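Local coordinates for protein thermotoga maritima TmcAL (PDB 5Y0T) that belongs to the HIGH nucleotidyl transferase family of the HUP clan and is modelled with adenosine-5'-rp-alpha-thio-triphosphate bound, at residues S317-N322 and T395-M400; P71-T76 and K323-K328; R214-M217 and E223-R226; A59-V64 and P230-E235. All blocks are in the same frame, centred on the assembly; numbering follows the deposited sequence.

Contact 1. Residues S317-N322 and T395-M400; sequences SVFEVN and TNFYSM
Phe319 and Phe397 form an offset T-shaped (edge-to-face) pair that joins the Schellman-motif end of helix 307-318 to the C-terminal part of helix 381-399. The aromatic evidence is direct: the ring planes stand at 87° with centroids 5.5 Å apart, and the edge of Phe319 is turned to the face of Phe397. The closest atoms are Phe319 CZ and Phe397 CD2, at 3.7 Å. Phe319 CE1 also reaches Phe397 CB at 3.9 Å, and that methylene lies in the plane of the Phe319 ring. Phe397 CG is anti to its own nitrogen (chi1 178°), which carries the ring to Phe319 and Val318.

Apolar packing completes the join. Val318 CG2 approaches Phe397 CZ at 4.4 Å, while Val318 CG1 sits over the centre of the Phe319 ring, 3.8 Å above its plane. Phe256 meets Phe397 edge-to-face, Phe41 does the same to Phe319, and Leu263 of the second subunit packs on all three touching residues, placing this aromatic cluster at the dimer interface.

No hydrogen bond crosses between the segments; within 395-400, Thr395 O accepts from Ser399 OG at 2.9 Å and from Ser399 N at 3.1 Å, from opposite faces of its plane.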
loop_
_atom_site.group_PDB
_atom_site.type_symbol
_atom_site.label_atom_id
_atom_site.label_comp_id
_atom_site.label_asym_id
_atom_site.label_seq_id
_atom_site.Cartn_x
_atom_site.Cartn_y
_atom_site.Cartn_z
ATOM N N SER A 317 3.087 2.772 9.697
ATOM C CA SER A 317 1.853 2.356 9.039
ATOM C C SER A 317 2.111 1.592 7.739
ATOM O O SER A 317 1.544 0.525 7.507
ATOM C CB SER A 317 0.963 3.570 8.759
ATOM O OG SER A 317 0.638 4.229 9.964
ATOM N N VAL A 318 2.963 2.132 6.878
ATOM C CA VAL A 318 3.167 1.492 5.584
ATOM C C VAL A 318 3.872 0.138 5.742
ATOM O O VAL A 318 3.647 -0.779 4.952
ATOM C CB VAL A 318 3.950 2.416 4.629
ATOM C CG1 VAL A 318 5.449 2.391 4.939
ATOM C CG2 VAL A 318 3.701 2.022 3.195
ATOM N N PHE A 319 4.690 -0.005 6.779
ATOM C CA PHE A 319 5.410 -1.252 7.021
ATOM C C PHE A 319 4.654 -2.155 7.990
ATOM O O PHE A 319 5.143 -3.226 8.359
ATOM C CB PHE A 319 6.821 -0.950 7.544
ATOM C CG PHE A 319 7.720 -0.325 6.508
ATOM C CD1 PHE A 319 7.693 -0.783 5.196
ATOM C CD2 PHE A 319 8.574 0.722 6.840
ATOM C CE1 PHE A 319 8.505 -0.219 4.216
ATOM C CE2 PHE A 319 9.395 1.302 5.875
ATOM C CZ PHE A 319 9.363 0.830 4.557
ATOM N N GLU A 320 3.465 -1.708 8.394
ATOM C CA GLU A 320 2.596 -2.459 9.312
ATOM C C GLU A 320 3.337 -2.854 10.574
ATOM O O GLU A 320 3.341 -4.012 10.995
ATOM C CB GLU A 320 2.021 -3.699 8.624
ATOM C CG GLU A 320 1.117 -3.360 7.456
ATOM C CD GLU A 320 0.430 -4.576 6.870
ATOM O OE1 GLU A 320 1.114 -5.608 6.675
ATOM O OE2 GLU A 320 -0.792 -4.491 6.603
ATOM N N VAL A 321 3.956 -1.872 11.196
ATOM C CA VAL A 321 4.754 -2.158 12.369
ATOM C C VAL A 321 3.804 -2.045 13.557
ATOM O O VAL A 321 3.499 -0.948 14.024
ATOM C CB VAL A 321 5.935 -1.150 12.444
ATOM C CG1 VAL A 321 6.781 -1.349 13.685
ATOM C CG2 VAL A 321 6.794 -1.263 11.171
ATOM N N ASN A 322 3.373 -3.186 14.089
ATOM C CA ASN A 322 2.246 -3.140 15.005
ATOM C C ASN A 322 2.711 -3.034 16.451
ATOM O O ASN A 322 3.903 -3.173 16.738
ATOM C CB ASN A 322 1.335 -4.363 14.813
ATOM C CG ASN A 322 2.052 -5.681 15.056
ATOM O OD1 ASN A 322 2.319 -6.055 16.199
ATOM N ND2 ASN A 322 2.350 -6.400 13.980
ATOM N N THR A 395 14.123 -2.424 2.654
ATOM C CA THR A 395 15.048 -2.349 1.521
ATOM C C THR A 395 14.329 -2.504 0.194
ATOM O O THR A 395 14.574 -1.754 -0.756
ATOM C CB THR A 395 16.164 -3.440 1.630
ATOM O OG1 THR A 395 16.858 -3.272 2.868
ATOM C CG2 THR A 395 17.173 -3.335 0.501
ATOM N N ASN A 396 13.444 -3.486 0.116
ATOM C CA ASN A 396 12.743 -3.745 -1.132
ATOM C C ASN A 396 11.820 -2.598 -1.526
ATOM O O ASN A 396 11.717 -2.249 -2.705
ATOM C CB ASN A 396 11.960 -5.051 -1.025
ATOM C CG ASN A 396 12.873 -6.264 -0.989
ATOM O OD1 ASN A 396 14.046 -6.182 -1.370
ATOM N ND2 ASN A 396 12.334 -7.406 -0.560
ATOM N N PHE A 397 11.156 -2.015 -0.535
ATOM C CA PHE A 397 10.276 -0.884 -0.762
ATOM C C PHE A 397 11.091 0.339 -1.186
ATOM O O PHE A 397 10.795 0.993 -2.179
ATOM C CB PHE A 397 9.478 -0.593 0.503
ATOM C CG PHE A 397 8.568 0.605 0.398
ATOM C CD1 PHE A 397 7.341 0.505 -0.244
ATOM C CD2 PHE A 397 8.929 1.826 0.972
ATOM C CE1 PHE A 397 6.485 1.621 -0.328
ATOM C CE2 PHE A 397 8.086 2.942 0.894
ATOM C CZ PHE A 397 6.861 2.838 0.252
ATOM N N TYR A 398 12.133 0.636 -0.427
ATOM C CA TYR A 398 13.018 1.761 -0.751
ATOM C C TYR A 398 13.536 1.746 -2.203
ATOM O O TYR A 398 13.532 2.777 -2.891
ATOM C CB TYR A 398 14.183 1.747 0.240
ATOM C CG TYR A 398 15.241 2.808 0.046
ATOM C CD1 TYR A 398 16.295 2.612 -0.848
ATOM C CD2 TYR A 398 15.229 3.973 0.806
ATOM C CE1 TYR A 398 17.291 3.569 -1.005
ATOM C CE2 TYR A 398 16.238 4.936 0.668
ATOM C CZ TYR A 398 17.262 4.721 -0.242
ATOM O OH TYR A 398 18.257 5.662 -0.410
ATOM N N SER A 399 13.979 0.578 -2.674
ATOM C CA SER A 399 14.609 0.469 -3.992
ATOM C C SER A 399 13.650 0.792 -5.144
ATOM O O SER A 399 14.093 1.165 -6.233
ATOM C CB SER A 399 15.200 -0.936 -4.178
ATOM O OG SER A 399 16.131 -1.184 -3.140
ATOM N N MET A 400 12.343 0.666 -4.910
ATOM C CA MET A 400 11.359 1.090 -5.928
ATOM C C MET A 400 11.441 2.594 -6.199
ATOM O O MET A 400 10.891 3.090 -7.190
ATOM C CB MET A 400 9.936 0.728 -5.505
ATOM C CG MET A 400 9.533 -0.716 -5.823
ATOM S SD MET A 400 9.784 -1.122 -7.562
ATOM C CE MET A 400 8.624 0.000 -8.388
#

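Contact 2. Residues P71-T76 and K323-K328; sequences PVVFAT and KEFVEK
Val73 meets Phe325 and Val326 in a buried helix-to-helix packing between the short helix 72-75, which follows strand 66-70 of the mixed sheet, and the first turns of helix 323-332. The backbones come nearest where Val73 CA lies 6.9 Å from Val326 CA.

The side chain of Val73 can be followed outward. Its CB already touches the aromatic ring, with Phe325 CE2 at 3.8 Å. Of its two methyls, CG1 occupies the position between nitrogen and carbonyl carbon (chi1 64°) and turns back on its own helix, standing 3.5 Å above the plane of the Phe74 ring, toward the rim. The other methyl, CG2, points across the interface. It lies 3.4 Å from Phe325 CE2, a tight carbon-carbon approach, and 3.9 Å from Phe325 CZ. The same methyl meets Val326 CG2 at 4.1 Å, so one methyl touches both the outer ring carbons of Phe325 and a branch of Val326.

Phe325 comes to meet Val73 from the opposite direction, its CG anti to the backbone N (chi1 168°), and its ring is presented obliquely. At the start of the helix, Asn322 OD1 accepts from Phe325 N as the N-cap, while Glu386 of helix 381-399 touches the Phe325 side chain.

No hydrogen bond or charge pair crosses between these segments. Hydrocarbon contact alone is seen between them, so shape fit and the burial of methyl and ring carbons, rather than directed polar bonds, define how the two helices meet here.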
loop_
_atom_site.group_PDB
_atom_site.type_symbol
_atom_site.label_atom_id
_atom_site.label_comp_id
_atom_site.label_asym_id
_atom_site.label_seq_id
_atom_site.Cartn_x
_atom_site.Cartn_y
_atom_site.Cartn_z
ATOM N N PRO A 71 18.476 -2.519 13.322
ATOM C CA PRO A 71 17.245 -2.982 12.656
ATOM C C PRO A 71 16.181 -1.901 12.542
ATOM O O PRO A 71 16.073 -1.046 13.430
ATOM C CB PRO A 71 16.772 -4.134 13.562
ATOM C CG PRO A 71 18.100 -4.728 14.047
ATOM C CD PRO A 71 18.931 -3.466 14.354
ATOM N N VAL A 72 15.418 -1.944 11.455
ATOM C CA VAL A 72 14.393 -0.934 11.154
ATOM C C VAL A 72 13.462 -0.648 12.329
ATOM O O VAL A 72 13.075 0.495 12.561
ATOM C CB VAL A 72 13.528 -1.366 9.942
ATOM C CG1 VAL A 72 12.348 -0.405 9.737
ATOM C CG2 VAL A 72 14.394 -1.466 8.681
ATOM N N VAL A 73 13.093 -1.686 13.072
ATOM C CA VAL A 73 12.140 -1.497 14.149
ATOM C C VAL A 73 12.680 -0.526 15.220
ATOM O O VAL A 73 11.895 0.119 15.910
ATOM C CB VAL A 73 11.749 -2.866 14.790
ATOM C CG1 VAL A 73 12.979 -3.550 15.457
ATOM C CG2 VAL A 73 10.586 -2.691 15.755
ATOM N N PHE A 74 14.004 -0.487 15.408
ATOM C CA PHE A 74 14.656 0.534 16.255
ATOM C C PHE A 74 15.048 1.813 15.529
ATOM O O PHE A 74 14.903 2.908 16.072
ATOM C CB PHE A 74 15.878 -0.065 16.948
ATOM C CG PHE A 74 15.560 -1.343 17.667
ATOM C CD1 PHE A 74 14.768 -1.323 18.803
ATOM C CD2 PHE A 74 15.992 -2.570 17.164
ATOM C CE1 PHE A 74 14.435 -2.509 19.459
ATOM C CE2 PHE A 74 15.672 -3.758 17.815
ATOM C CZ PHE A 74 14.887 -3.725 18.958
ATOM N N ALA A 75 15.584 1.663 14.317
ATOM C CA ALA A 75 16.114 2.805 13.563
ATOM C C ALA A 75 15.072 3.893 13.311
ATOM O O ALA A 75 15.412 5.073 13.172
ATOM C CB ALA A 75 16.712 2.314 12.213
ATOM N N THR A 76 13.809 3.488 13.179
ATOM C CA THR A 76 12.728 4.427 12.940
ATOM C C THR A 76 11.906 4.802 14.175
ATOM O O THR A 76 10.839 5.391 14.027
ATOM C CB THR A 76 11.774 3.910 11.844
ATOM O OG1 THR A 76 11.263 2.631 12.221
ATOM C CG2 THR A 76 12.540 3.792 10.514
ATOM N N LYS A 323 1.759 -2.844 17.358
ATOM C CA LYS A 323 2.070 -2.514 18.746
ATOM C C LYS A 323 2.719 -3.674 19.489
ATOM O O LYS A 323 3.659 -3.473 20.267
ATOM C CB LYS A 323 0.806 -2.047 19.474
ATOM C CG LYS A 323 0.309 -0.690 18.970
ATOM C CD LYS A 323 -0.954 -0.198 19.704
ATOM C CE LYS A 323 -1.163 1.308 19.481
ATOM N NZ LYS A 323 -2.564 1.762 19.752
ATOM N N GLU A 324 2.238 -4.888 19.244
ATOM C CA GLU A 324 2.783 -6.056 19.927
ATOM C C GLU A 324 4.236 -6.335 19.510
ATOM O O GLU A 324 5.080 -6.695 20.337
ATOM C CB GLU A 324 1.909 -7.287 19.659
ATOM C CG GLU A 324 2.415 -8.545 20.355
ATOM C CD GLU A 324 1.434 -9.701 20.276
ATOM O OE1 GLU A 324 0.329 -9.515 19.715
ATOM O OE2 GLU A 324 1.771 -10.795 20.777
ATOM N N PHE A 325 4.512 -6.175 18.220
ATOM C CA PHE A 325 5.846 -6.391 17.659
ATOM C C PHE A 325 6.858 -5.394 18.241
ATOM O O PHE A 325 7.972 -5.778 18.638
ATOM C CB PHE A 325 5.764 -6.287 16.134
ATOM C CG PHE A 325 7.094 -6.208 15.441
ATOM C CD1 PHE A 325 7.960 -7.288 15.440
ATOM C CD2 PHE A 325 7.447 -5.067 14.739
ATOM C CE1 PHE A 325 9.184 -7.217 14.784
ATOM C CE2 PHE A 325 8.662 -4.991 14.072
ATOM C CZ PHE A 325 9.531 -6.066 14.090
ATOM N N VAL A 326 6.476 -4.123 18.322
ATOM C CA VAL A 326 7.393 -3.121 18.887
ATOM C C VAL A 326 7.566 -3.337 20.396
ATOM O O VAL A 326 8.667 -3.173 20.936
ATOM C CB VAL A 326 6.916 -1.674 18.605
ATOM C CG1 VAL A 326 7.813 -0.668 19.292
ATOM C CG2 VAL A 326 6.912 -1.411 17.118
ATOM N N GLU A 327 6.495 -3.740 21.074
ATOM C CA GLU A 327 6.583 -4.010 22.503
ATOM C C GLU A 327 7.587 -5.133 22.784
ATOM O O GLU A 327 8.415 -5.023 23.682
ATOM C CB GLU A 327 5.214 -4.371 23.079
ATOM C CG GLU A 327 5.261 -4.777 24.551
ATOM C CD GLU A 327 5.625 -3.616 25.459
ATOM O OE1 GLU A 327 5.469 -2.449 25.025
ATOM O OE2 GLU A 327 6.066 -3.867 26.602
ATOM N N LYS A 328 7.499 -6.216 22.026
ATOM C CA LYS A 328 8.457 -7.306 22.173
ATOM C C LYS A 328 9.876 -6.878 21.788
ATOM O O LYS A 328 10.851 -7.262 22.446
ATOM C CB LYS A 328 8.039 -8.511 21.327
ATOM C CG LYS A 328 6.886 -9.320 21.911
ATOM C CD LYS A 328 6.695 -10.626 21.145
ATOM C CE LYS A 328 7.925 -11.529 21.266
ATOM N NZ LYS A 328 7.740 -12.863 20.604
#

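Contact 3. Residues R214-M217 and E223-R226; sequences RNLM and EEVR
Leu216 and Met217 pack on Glu224 and Val225 in a short-range, mainly apolar contact between successive helices, 210-218 and 222-228, toward the periphery of the chain. The chain turns back on itself within a few residues, and Leu216 CA approaches Val225 CA to 6.3 Å.

One methyl does much of the work. Val225 CG2 lies 3.7 Å from Leu216 CB and 3.9 Å from Met217 CG, and it also comes close to the backbone N of Met217. It therefore rests in the notch between two consecutive residues. With CG1 anti to the backbone N (chi1 173°), CG2 is left beside that nitrogen, and it is this methyl that meets Leu216 and Met217. The Met217 chain, extended beyond CG, crosses Val225 at about a right angle.

Farther out, Leu216 crosses Glu224 at a similar angle. Leu216 CD1 touches the methylene Glu224 CB at 4.0 Å, so the acid joins the packing through its aliphatic base. Its polar end is engaged elsewhere: OE1 makes a salt bridge with Arg221, in the turn between the helices, which also touches Leu216.

Leu237 of helix 231-242 touches both Met217 and Val225, while the Met217 side chain is about 11 Å from the bound adenosine-5'-rp-alpha-thio-triphosphate. Two consecutive helices joined by a short turn and packed through mostly apolar side chains are characteristic of a helical hairpin, here at that distance from the ligand.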
loop_
_atom_site.group_PDB
_atom_site.type_symbol
_atom_site.label_atom_id
_atom_site.label_comp_id
_atom_site.label_asym_id
_atom_site.label_seq_id
_atom_site.Cartn_x
_atom_site.Cartn_y
_atom_site.Cartn_z
ATOM N N ARG A 214 20.952 17.728 2.661
ATOM C CA ARG A 214 19.949 17.098 1.815
ATOM C C ARG A 214 19.145 18.169 1.075
ATOM O O ARG A 214 18.763 17.979 -0.075
ATOM C CB ARG A 214 19.033 16.189 2.640
ATOM C CG ARG A 214 19.744 14.936 3.164
ATOM C CD ARG A 214 18.750 13.860 3.639
ATOM N NE ARG A 214 17.813 14.376 4.640
ATOM C CZ ARG A 214 18.071 14.480 5.942
ATOM N NH1 ARG A 214 19.248 14.120 6.425
ATOM N NH2 ARG A 214 17.146 14.957 6.765
ATOM N N ASN A 215 18.901 19.309 1.716
ATOM C CA ASN A 215 18.184 20.382 1.035
ATOM C C ASN A 215 19.036 21.035 -0.046
ATOM O O ASN A 215 18.514 21.485 -1.072
ATOM C CB ASN A 215 17.698 21.444 2.033
ATOM C CG ASN A 215 16.481 20.985 2.809
ATOM O OD1 ASN A 215 15.809 20.034 2.409
ATOM N ND2 ASN A 215 16.187 21.657 3.914
ATOM N N LEU A 216 20.347 21.090 0.185
ATOM C CA LEU A 216 21.262 21.566 -0.847
ATOM C C LEU A 216 21.207 20.652 -2.072
ATOM O O LEU A 216 21.223 21.133 -3.204
ATOM C CB LEU A 216 22.695 21.653 -0.314
ATOM C CG LEU A 216 23.012 22.764 0.690
ATOM C CD1 LEU A 216 24.414 22.584 1.237
ATOM C CD2 LEU A 216 22.855 24.157 0.063
ATOM N N MET A 217 21.143 19.340 -1.851
ATOM C CA MET A 217 20.977 18.407 -2.973
ATOM C C MET A 217 19.695 18.684 -3.764
ATOM O O MET A 217 19.745 18.767 -4.993
ATOM C CB MET A 217 20.977 16.968 -2.482
ATOM C CG MET A 217 22.320 16.531 -1.872
ATOM S SD MET A 217 22.198 14.809 -1.384
ATOM C CE MET A 217 23.392 14.725 -0.051
ATOM N N GLU A 223 28.216 22.176 -5.511
ATOM C CA GLU A 223 29.480 22.694 -5.015
ATOM C C GLU A 223 29.437 22.875 -3.506
ATOM O O GLU A 223 30.408 22.580 -2.800
ATOM C CB GLU A 223 29.815 24.021 -5.702
ATOM C CG GLU A 223 30.478 23.860 -7.059
ATOM C CD GLU A 223 31.866 23.243 -6.956
ATOM O OE1 GLU A 223 32.842 24.000 -6.756
ATOM O OE2 GLU A 223 31.979 22.001 -7.073
ATOM N N GLU A 224 28.305 23.367 -3.014
ATOM C CA GLU A 224 28.120 23.539 -1.580
ATOM C C GLU A 224 27.999 22.185 -0.899
ATOM O O GLU A 224 28.457 22.006 0.233
ATOM C CB GLU A 224 26.895 24.406 -1.310
ATOM C CG GLU A 224 27.133 25.844 -1.721
ATOM C CD GLU A 224 25.857 26.608 -1.945
ATOM O OE1 GLU A 224 25.383 27.257 -0.991
ATOM O OE2 GLU A 224 25.333 26.560 -3.075
ATOM N N VAL A 225 27.401 21.223 -1.595
ATOM C CA VAL A 225 27.334 19.858 -1.082
ATOM C C VAL A 225 28.749 19.300 -0.947
ATOM O O VAL A 225 29.112 18.743 0.093
ATOM C CB VAL A 225 26.492 18.929 -1.982
ATOM C CG1 VAL A 225 26.596 17.467 -1.501
ATOM C CG2 VAL A 225 25.031 19.361 -1.989
ATOM N N ARG A 226 29.547 19.469 -1.994
ATOM C CA ARG A 226 30.932 19.019 -1.969
ATOM C C ARG A 226 31.704 19.671 -0.820
ATOM O O ARG A 226 32.484 19.003 -0.142
ATOM C CB ARG A 226 31.626 19.312 -3.306
ATOM C CG ARG A 226 33.078 18.830 -3.352
ATOM C CD ARG A 226 33.533 18.458 -4.765
ATOM N NE ARG A 226 33.471 19.581 -5.695
ATOM C CZ ARG A 226 34.516 20.324 -6.045
ATOM N NH1 ARG A 226 35.717 20.065 -5.543
ATOM N NH2 ARG A 226 34.365 21.328 -6.899
#

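Contact 4. Residues A59-V64 and P230-E235; sequences ALRMGV and PEDSFE
Met62 and Arg61 reach across to Pro230 and Asp232 where a Schellman motif ends helix 52-61 and the N-terminal turn of helix 231-242 begins. This is a helix-end to helix-start contact near the surface, with Arg61 CA and Asp232 CA 7.0 Å apart.

Met62 approaches both partners obliquely. Its chain bends at chi2 (-64°) and again at chi3, and the hook carries sulfur and methyl to different neighbours. SD lies against the N-cap proline, 3.7 Å from Pro230 CB. The terminal CE comes to 3.4 Å from Asp232 CB, a snug fit, and stays close to OD2 of the same residue. The methionine thus touches both the N-cap proline and the first helical turn, and Phe13 touches both Met62 and Pro230 from the same chain.

Arg61 takes a different attitude. Its chain is extended from CG to NE and crosses Asp232 at about a right angle, with the guanidinium and carboxylate planes 67° apart. Aliphatic carbon touches the acid first: Arg61 CB is 3.8 Å from Asp232 OD2. The charged atoms stand farther off, with Arg61 NH1 4.2 Å from Asp232 OD1, beyond salt-bridge length, so any attraction is probably modest. The salt bridge of this arginine goes instead to Glu57, one turn back on its own helix.

The helix end is marked by positive phi at Gly63 (114°) and closed by two backbone bonds, Gly63 N to Leu60 O at 3.2 Å and Val64 N to Ala59 O at 3.0 Å.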
loop_
_atom_site.group_PDB
_atom_site.type_symbol
_atom_site.label_atom_id
_atom_site.label_comp_id
_atom_site.label_asym_id
_atom_site.label_seq_id
_atom_site.Cartn_x
_atom_site.Cartn_y
_atom_site.Cartn_z
ATOM N N ALA A 59 31.378 4.712 5.510
ATOM C CA ALA A 59 31.785 4.606 6.919
ATOM C C ALA A 59 33.124 3.871 7.018
ATOM O O ALA A 59 34.052 4.315 7.715
ATOM C CB ALA A 59 30.701 3.893 7.743
ATOM N N LEU A 60 33.242 2.773 6.278
ATOM C CA LEU A 60 34.503 2.035 6.212
ATOM C C LEU A 60 35.646 2.915 5.726
ATOM O O LEU A 60 36.747 2.893 6.291
ATOM C CB LEU A 60 34.377 0.827 5.292
ATOM C CG LEU A 60 33.340 -0.213 5.715
ATOM C CD1 LEU A 60 33.401 -1.411 4.752
ATOM C CD2 LEU A 60 33.557 -0.650 7.174
ATOM N N ARG A 61 35.404 3.673 4.660
ATOM C CA ARG A 61 36.456 4.545 4.139
ATOM C C ARG A 61 36.867 5.620 5.127
ATOM O O ARG A 61 38.008 6.103 5.100
ATOM C CB ARG A 61 36.009 5.170 2.824
ATOM C CG ARG A 61 35.940 4.147 1.700
ATOM C CD ARG A 61 35.672 4.785 0.363
ATOM N NE ARG A 61 35.790 3.807 -0.714
ATOM C CZ ARG A 61 35.750 4.115 -2.003
ATOM N NH1 ARG A 61 35.595 5.380 -2.381
ATOM N NH2 ARG A 61 35.872 3.160 -2.914
ATOM N N MET A 62 35.958 5.978 6.027
ATOM C CA MET A 62 36.212 7.087 6.926
ATOM C C MET A 62 36.852 6.649 8.232
ATOM O O MET A 62 37.156 7.490 9.079
ATOM C CB MET A 62 34.918 7.851 7.199
ATOM C CG MET A 62 34.326 8.517 5.960
ATOM S SD MET A 62 35.356 9.812 5.226
ATOM C CE MET A 62 36.266 8.922 3.985
ATOM N N GLY A 63 37.145 5.355 8.354
ATOM C CA GLY A 63 37.780 4.828 9.560
ATOM C C GLY A 63 36.996 3.866 10.444
ATOM O O GLY A 63 37.503 3.433 11.474
ATOM N N VAL A 64 35.784 3.491 10.045
ATOM C CA VAL A 64 35.080 2.388 10.736
ATOM C C VAL A 64 35.599 1.004 10.256
ATOM O O VAL A 64 35.863 0.821 9.069
ATOM C CB VAL A 64 33.548 2.466 10.519
ATOM C CG1 VAL A 64 32.874 1.275 11.165
ATOM C CG2 VAL A 64 32.981 3.766 11.123
ATOM N N PRO A 230 33.256 14.968 3.290
ATOM C CA PRO A 230 34.585 14.441 2.964
ATOM C C PRO A 230 34.601 13.943 1.511
ATOM O O PRO A 230 33.558 13.538 0.985
ATOM C CB PRO A 230 34.766 13.284 3.949
ATOM C CG PRO A 230 33.806 13.554 5.060
ATOM C CD PRO A 230 32.626 14.248 4.413
ATOM N N GLU A 231 35.768 13.959 0.883
ATOM C CA GLU A 231 35.896 13.572 -0.522
ATOM C C GLU A 231 35.323 12.186 -0.831
ATOM O O GLU A 231 34.564 12.016 -1.793
ATOM C CB GLU A 231 37.367 13.627 -0.936
ATOM C CG GLU A 231 37.584 13.463 -2.428
ATOM C CD GLU A 231 39.039 13.650 -2.824
ATOM O OE1 GLU A 231 39.896 13.765 -1.918
ATOM O OE2 GLU A 231 39.318 13.687 -4.041
ATOM N N ASP A 232 35.653 11.187 -0.017
ATOM C CA ASP A 232 35.146 9.844 -0.310
ATOM C C ASP A 232 33.634 9.764 -0.169
ATOM O O ASP A 232 32.978 8.952 -0.840
ATOM C CB ASP A 232 35.790 8.791 0.589
ATOM C CG ASP A 232 37.231 8.492 0.212
ATOM O OD1 ASP A 232 37.645 8.803 -0.925
ATOM O OD2 ASP A 232 37.952 7.937 1.061
ATOM N N SER A 233 33.070 10.590 0.710
ATOM C CA SER A 233 31.625 10.587 0.894
ATOM C C SER A 233 30.959 11.188 -0.336
ATOM O O SER A 233 30.007 10.635 -0.873
ATOM C CB SER A 233 31.236 11.367 2.156
ATOM O OG SER A 233 29.832 11.457 2.269
ATOM N N PHE A 234 31.480 12.329 -0.785
ATOM C CA PHE A 234 30.958 12.978 -1.982
ATOM C C PHE A 234 31.102 12.071 -3.207
ATOM O O PHE A 234 30.212 12.010 -4.055
ATOM C CB PHE A 234 31.679 14.309 -2.233
ATOM C CG PHE A 234 31.085 15.105 -3.367
ATOM C CD1 PHE A 234 29.840 15.708 -3.226
ATOM C CD2 PHE A 234 31.748 15.226 -4.578
ATOM C CE1 PHE A 234 29.279 16.436 -4.266
ATOM C CE2 PHE A 234 31.185 15.947 -5.628
ATOM C CZ PHE A 234 29.952 16.554 -5.469
ATOM N N GLU A 235 32.239 11.381 -3.298
ATOM C CA GLU A 235 32.517 10.503 -4.432
ATOM C C GLU A 235 31.473 9.391 -4.515
ATOM O O GLU A 235 30.940 9.112 -5.584
ATOM C CB GLU A 235 33.924 9.904 -4.320
ATOM C CG GLU A 235 34.506 9.443 -5.641
ATOM C CD GLU A 235 34.720 10.597 -6.611
ATOM O OE1 GLU A 235 35.037 11.719 -6.151
ATOM O OE2 GLU A 235 34.564 10.381 -7.833
#

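How the contacts relate
The four contacts form two neighbouring pairs. Contacts 1 and 2, with centres 13 Å apart, use the consecutive helices 307-318 (contact 1) and 323-332 (contact 2) and meet where Val321 CG1 lies 3.4 Å from Val326 CG2. Contacts 3 and 4 are 16 Å apart between centres and joined through helices 222-228 and 231-242, Arg226 CD being 3.5 Å from Phe234 CE2. Contact 2 lies across the chain's centre from both. Along the sequence contact 3 is nested within contact 4, contact 2 crosses both contact 4 and contact 1, and contact 1 comes after 3 and 4. Contacts 2 and 4 bring the early segments 71-76 and 59-64 against later helices, and contact 1 also meets the second subunit.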